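Local coordinates for protein PHO85 cyclin PHO80 (Saccharomyces cerevisiae, PDB 2PMI) that serves as the cyclin partner of the cyclin-dependent kinase PHO85 and negatively regulates phosphate-starvation-responsive genes when phosphate is plentiful, at residues I39-V44 with A233-S238; R66-I71 with S116-R121. One frame throughout, in Å; residues are numbered along the deposited sequence.

Interaction 1: I39-V44 with A233-S238; sequences ISRMLV and ASPDKS
Two torsions set Arg41 and Val44 against Pro235. In Arg41, CG stands anti to the carbonyl carbon (chi1 -73°), and from there the chain runs extended to NE; in Val44, CG2 takes the crowded position between the backbone N and the carbonyl carbon, while CG1 sits beside the N. The proline ring meets these two side chains along one side of the helix. Its CG lies 3.3 Å from Arg41 CG, the arginine chain crossing the ring at about a right angle, and its CD lies 3.4 Å from Val44 CG2, with the two groups meeting obliquely. Ala233 extends the apolar patch, its CB 4.3 Å from Arg41 CB, and Val44 CG2 reaches the CB of Ser234. The contact thus sets the loop after helix 216-227 against helix 32-51, which belongs to the cyclin fold. Ser234, which PHO85 phosphorylates, is unmodified here and lies at the exposed end of the contact. The guanidinium of Arg41 passes beyond the proline and bonds to backbone carbonyls: NH1 to Val228, NH2 to Arg239 and Val241. Asp236 OD2 remains 6.6 Å from Arg41 NH2, too far for a salt bridge. Chemically, this implies that the arginine serves 233-238 through its methylene groups, while its polar tip ties the helix to the chain before and after that segment.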
loop_
_atom_site.group_PDB
_atom_site.type_symbol
_atom_site.label_atom_id
_atom_site.label_comp_id
_atom_site.label_asym_id
_atom_site.label_seq_id
_atom_site.Cartn_x
_atom_site.Cartn_y
_atom_site.Cartn_z
ATOM N N ILE B 39 -11.999 -12.787 18.385
ATOM C CA ILE B 39 -10.560 -12.983 18.331
ATOM C C ILE B 39 -9.988 -13.414 19.673
ATOM O O ILE B 39 -9.250 -14.395 19.749
ATOM C CB ILE B 39 -9.825 -11.722 17.875
ATOM C CG1 ILE B 39 -10.196 -11.402 16.424
ATOM C CG2 ILE B 39 -8.331 -11.944 17.992
ATOM C CD1 ILE B 39 -9.617 -10.075 15.900
ATOM N N SER B 40 -10.323 -12.682 20.727
ATOM C CA SER B 40 -9.825 -13.005 22.060
ATOM C C SER B 40 -10.134 -14.449 22.457
ATOM O O SER B 40 -9.292 -15.147 23.024
ATOM C CB SER B 40 -10.433 -12.051 23.082
ATOM O OG SER B 40 -10.034 -10.725 22.806
ATOM N N ARG B 41 -11.358 -14.881 22.170
ATOM C CA ARG B 41 -11.781 -16.239 22.483
ATOM C C ARG B 41 -10.815 -17.199 21.808
ATOM O O ARG B 41 -10.183 -18.035 22.457
ATOM C CB ARG B 41 -13.200 -16.498 21.970
ATOM C CG ARG B 41 -14.302 -15.807 22.757
ATOM C CD ARG B 41 -15.660 -16.075 22.108
ATOM N NE ARG B 41 -16.784 -15.759 22.991
ATOM C CZ ARG B 41 -18.062 -15.923 22.658
ATOM N NH1 ARG B 41 -18.387 -16.398 21.456
ATOM N NH2 ARG B 41 -19.019 -15.626 23.528
ATOM N N MET B 42 -10.708 -17.070 20.496
ATOM C CA MET B 42 -9.817 -17.913 19.728
ATOM C C MET B 42 -8.419 -17.887 20.339
ATOM O O MET B 42 -7.754 -18.919 20.455
ATOM C CB MET B 42 -9.743 -17.404 18.294
ATOM C CG MET B 42 -8.810 -18.201 17.424
ATOM S SD MET B 42 -9.377 -19.894 17.335
ATOM C CE MET B 42 -10.685 -19.688 16.139
ATOM N N LEU B 43 -7.993 -16.693 20.735
ATOM C CA LEU B 43 -6.673 -16.472 21.299
ATOM C C LEU B 43 -6.369 -17.209 22.611
ATOM O O LEU B 43 -5.238 -17.647 22.822
ATOM C CB LEU B 43 -6.455 -14.970 21.484
ATOM C CG LEU B 43 -5.048 -14.506 21.126
ATOM C CD1 LEU B 43 -4.836 -14.719 19.648
ATOM C CD2 LEU B 43 -4.856 -13.044 21.500
ATOM N N VAL B 44 -7.350 -17.333 23.508
ATOM C CA VAL B 44 -7.100 -18.045 24.762
ATOM C C VAL B 44 -7.292 -19.523 24.528
ATOM O O VAL B 44 -6.859 -20.347 25.323
ATOM C CB VAL B 44 -8.039 -17.613 25.905
ATOM C CG1 VAL B 44 -7.695 -16.229 26.344
ATOM C CG2 VAL B 44 -9.463 -17.680 25.464
ATOM N N ALA B 233 -15.458 -21.738 24.773
ATOM C CA ALA B 233 -14.023 -21.589 24.576
ATOM C C ALA B 233 -13.323 -21.564 25.930
ATOM O O ALA B 233 -12.596 -22.492 26.253
ATOM C CB ALA B 233 -13.721 -20.301 23.811
ATOM N N SER B 234 -13.562 -20.509 26.710
ATOM C CA SER B 234 -12.960 -20.313 28.036
ATOM C C SER B 234 -13.190 -18.883 28.533
ATOM O O SER B 234 -13.478 -18.664 29.714
ATOM C CB SER B 234 -11.450 -20.526 28.008
ATOM O OG SER B 234 -11.103 -21.790 27.505
ATOM N N PRO B 235 -13.033 -17.883 27.643
ATOM C CA PRO B 235 -13.240 -16.493 28.059
ATOM C C PRO B 235 -14.732 -16.242 28.225
ATOM O O PRO B 235 -15.221 -15.128 28.013
ATOM C CB PRO B 235 -12.649 -15.700 26.900
ATOM C CG PRO B 235 -13.069 -16.527 25.738
ATOM C CD PRO B 235 -12.742 -17.945 26.199
ATOM N N ASP B 236 -15.456 -17.297 28.589
ATOM C CA ASP B 236 -16.886 -17.194 28.792
ATOM C C ASP B 236 -17.115 -15.906 29.567
ATOM O O ASP B 236 -17.891 -15.044 29.156
ATOM C CB ASP B 236 -17.401 -18.411 29.575
ATOM C CG ASP B 236 -17.309 -19.713 28.772
ATOM O OD1 ASP B 236 -16.196 -20.259 28.626
ATOM O OD2 ASP B 236 -18.355 -20.188 28.276
ATOM N N LYS B 237 -16.384 -15.780 30.668
ATOM C CA LYS B 237 -16.448 -14.619 31.546
ATOM C C LYS B 237 -16.610 -13.272 30.832
ATOM O O LYS B 237 -17.305 -12.385 31.335
ATOM C CB LYS B 237 -15.194 -14.583 32.433
ATOM C CG LYS B 237 -14.872 -13.226 33.042
ATOM C CD LYS B 237 -15.997 -12.732 33.922
ATOM C CE LYS B 237 -15.755 -11.296 34.327
ATOM N NZ LYS B 237 -16.903 -10.754 35.096
ATOM N N SER B 238 -15.976 -13.113 29.674
ATOM C CA SER B 238 -16.064 -11.853 28.945
ATOM C C SER B 238 -17.478 -11.571 28.448
ATOM O O SER B 238 -18.342 -11.167 29.217
ATOM C CB SER B 238 -15.082 -11.852 27.774
ATOM O OG SER B 238 -13.756 -11.989 28.238
#

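Interaction 2: R66-I71 with S116-R121; sequences RYHSKI and SLTAHR
His68 and Thr118 form the close-packed part of this contact. Thr118 CG2 sits over the centre of the imidazole in a CH-pi contact, 3.5 Å from the ring centroid and 13° off its normal, the two side chains lying side by side and pointing the same way. Thr118 CG2 is also 3.4 Å from Tyr67 O, having been placed anti to its own carbonyl carbon, beside the backbone N. That same Tyr67 O accepts a CA-H...O contact from Thr118 CA. A hydrogen bond from Ser69 N to Leu117 O (3.0 Å, N-H...O angle 158°) joins the backbones. Within the cyclin fold, the arrangement pins the loop that connects helices 32-51 and 77-86 to the start of helix 119-134. Thr118 stands at the N-cap position without a capping bond from its side chain, OG1 instead bonding to the carbonyls of Asn115 and Thr113, and His68 ND1 is held by Thr65 OG1. Arg121, its chain bent at chi2, runs alongside the loop, with CD 3.4 Å from Ser69 OG, and its NH2 forms a salt bridge to Glu154. Toward solvent the fit is looser. Leu117 turns its CD2 to the edge of the His68 ring, 4.2 Å from CD2 of that ring, while its CD1 meets main-chain atoms, Ser69 O and Ile71 C. A bound MES molecule, probably from the crystallisation liquor, lies near the Ser69 side chain.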
loop_
_atom_site.group_PDB
_atom_site.type_symbol
_atom_site.label_atom_id
_atom_site.label_comp_id
_atom_site.label_asym_id
_atom_site.label_seq_id
_atom_site.Cartn_x
_atom_site.Cartn_y
_atom_site.Cartn_z
ATOM N N ARG B 66 11.511 -12.312 22.549
ATOM C CA ARG B 66 11.243 -10.936 22.955
ATOM C C ARG B 66 9.815 -10.787 23.459
ATOM O O ARG B 66 9.514 -9.869 24.228
ATOM C CB ARG B 66 11.428 -9.984 21.774
ATOM C CG ARG B 66 12.845 -9.807 21.304
ATOM C CD ARG B 66 13.647 -9.059 22.338
ATOM N NE ARG B 66 14.859 -8.486 21.767
ATOM C CZ ARG B 66 15.729 -7.767 22.465
ATOM N NH1 ARG B 66 15.512 -7.545 23.756
ATOM N NH2 ARG B 66 16.805 -7.264 21.876
ATOM N N TYR B 67 8.944 -11.695 23.020
ATOM C CA TYR B 67 7.530 -11.644 23.378
ATOM C C TYR B 67 7.183 -12.281 24.711
ATOM O O TYR B 67 6.018 -12.331 25.102
ATOM C CB TYR B 67 6.704 -12.286 22.267
ATOM C CG TYR B 67 7.197 -11.904 20.898
ATOM C CD1 TYR B 67 8.106 -12.711 20.217
ATOM C CD2 TYR B 67 6.810 -10.700 20.306
ATOM C CE1 TYR B 67 8.625 -12.333 18.983
ATOM C CE2 TYR B 67 7.327 -10.308 19.066
ATOM C CZ TYR B 67 8.235 -11.133 18.414
ATOM O OH TYR B 67 8.758 -10.758 17.203
ATOM N N HIS B 68 8.196 -12.757 25.416
ATOM C CA HIS B 68 7.973 -13.386 26.702
ATOM C C HIS B 68 7.942 -12.384 27.837
ATOM O O HIS B 68 8.787 -11.497 27.908
ATOM C CB HIS B 68 9.067 -14.425 26.988
ATOM C CG HIS B 68 8.751 -15.789 26.470
ATOM N ND1 HIS B 68 8.967 -16.156 25.161
ATOM C CD2 HIS B 68 8.158 -16.848 27.068
ATOM C CE1 HIS B 68 8.513 -17.382 24.973
ATOM N NE2 HIS B 68 8.015 -17.824 26.114
ATOM N N SER B 69 6.966 -12.544 28.723
ATOM C CA SER B 69 6.825 -11.698 29.906
ATOM C C SER B 69 7.307 -12.584 31.055
ATOM O O SER B 69 7.219 -13.809 30.953
ATOM C CB SER B 69 5.357 -11.323 30.117
ATOM O OG SER B 69 4.817 -10.738 28.946
ATOM N N LYS B 70 7.811 -11.993 32.138
ATOM C CA LYS B 70 8.291 -12.806 33.255
ATOM C C LYS B 70 7.223 -13.653 33.948
ATOM O O LYS B 70 7.555 -14.638 34.608
ATOM C CB LYS B 70 9.020 -11.949 34.298
ATOM C CG LYS B 70 10.507 -11.736 33.988
ATOM C CD LYS B 70 11.354 -11.558 35.256
ATOM C CE LYS B 70 10.978 -10.310 36.060
ATOM N NZ LYS B 70 11.840 -10.141 37.275
ATOM N N ILE B 71 5.954 -13.280 33.797
ATOM C CA ILE B 71 4.834 -14.019 34.398
ATOM C C ILE B 71 3.524 -13.558 33.766
ATOM O O ILE B 71 3.422 -12.419 33.293
ATOM C CB ILE B 71 4.720 -13.784 35.930
ATOM C CG1 ILE B 71 4.632 -12.294 36.223
ATOM C CG2 ILE B 71 5.908 -14.378 36.660
ATOM C CD1 ILE B 71 4.662 -11.994 37.685
ATOM N N SER B 116 -0.115 -18.330 27.078
ATOM C CA SER B 116 -0.398 -17.280 28.032
ATOM C C SER B 116 0.846 -16.782 28.736
ATOM O O SER B 116 0.912 -16.783 29.960
ATOM C CB SER B 116 -1.406 -17.761 29.069
ATOM O OG SER B 116 -0.796 -18.629 29.987
ATOM N N LEU B 117 1.838 -16.358 27.968
ATOM C CA LEU B 117 3.061 -15.834 28.551
ATOM C C LEU B 117 3.700 -14.960 27.493
ATOM O O LEU B 117 4.659 -14.237 27.769
ATOM C CB LEU B 117 4.002 -16.969 28.931
ATOM C CG LEU B 117 5.006 -16.679 30.045
ATOM C CD1 LEU B 117 4.265 -16.220 31.295
ATOM C CD2 LEU B 117 5.814 -17.933 30.343
ATOM N N THR B 118 3.138 -15.028 26.282
ATOM C CA THR B 118 3.609 -14.253 25.136
ATOM C C THR B 118 2.513 -13.416 24.494
ATOM O O THR B 118 2.779 -12.365 23.901
ATOM C CB THR B 118 4.143 -15.163 24.023
ATOM O OG1 THR B 118 3.251 -16.279 23.840
ATOM C CG2 THR B 118 5.551 -15.604 24.339
ATOM N N ALA B 119 1.283 -13.909 24.603
ATOM C CA ALA B 119 0.113 -13.274 24.005
ATOM C C ALA B 119 0.084 -11.740 24.011
ATOM O O ALA B 119 0.120 -11.120 22.949
ATOM C CB ALA B 119 -1.148 -13.839 24.640
ATOM N N HIS B 120 0.024 -11.135 25.193
ATOM C CA HIS B 120 -0.030 -9.684 25.300
ATOM C C HIS B 120 1.046 -8.991 24.509
ATOM O O HIS B 120 0.756 -8.279 23.543
ATOM C CB HIS B 120 0.061 -9.239 26.758
ATOM C CG HIS B 120 -1.081 -9.715 27.597
ATOM N ND1 HIS B 120 -2.375 -9.767 27.127
ATOM C CD2 HIS B 120 -1.129 -10.136 28.880
ATOM C CE1 HIS B 120 -3.172 -10.199 28.087
ATOM N NE2 HIS B 120 -2.441 -10.429 29.161
ATOM N N ARG B 121 2.293 -9.190 24.921
ATOM C CA ARG B 121 3.421 -8.566 24.243
ATOM C C ARG B 121 3.337 -8.790 22.749
ATOM O O ARG B 121 3.685 -7.911 21.967
ATOM C CB ARG B 121 4.725 -9.121 24.784
ATOM C CG ARG B 121 5.577 -8.074 25.416
ATOM C CD ARG B 121 6.239 -8.593 26.668
ATOM N NE ARG B 121 7.107 -7.555 27.202
ATOM C CZ ARG B 121 8.198 -7.119 26.583
ATOM N NH1 ARG B 121 8.552 -7.647 25.414
ATOM N NH2 ARG B 121 8.918 -6.140 27.118
#

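Both contacts fasten a loop to a helix of the cyclin fold, yet neither belongs to the deep core: interaction 1 is a surface contact and interaction 2 is partly buried, their centres about 17 Å apart. They grip different helices, 32-51 and 119-134, although Ser116 and Ala119 of interaction 2 also touch Ile47 on helix 32-51. The smaller interface of interaction 1 meets through carbon-to-carbon contacts alone between its segments, and it brings in chain far along the sequence. Interaction 2 buries more than twice the area, joins segments closer in sequence, and adds a backbone hydrogen bond and a ring-face contact. Each has an arginine whose charge is met outside the pair, by carbonyls in one case and a glutamate in the other.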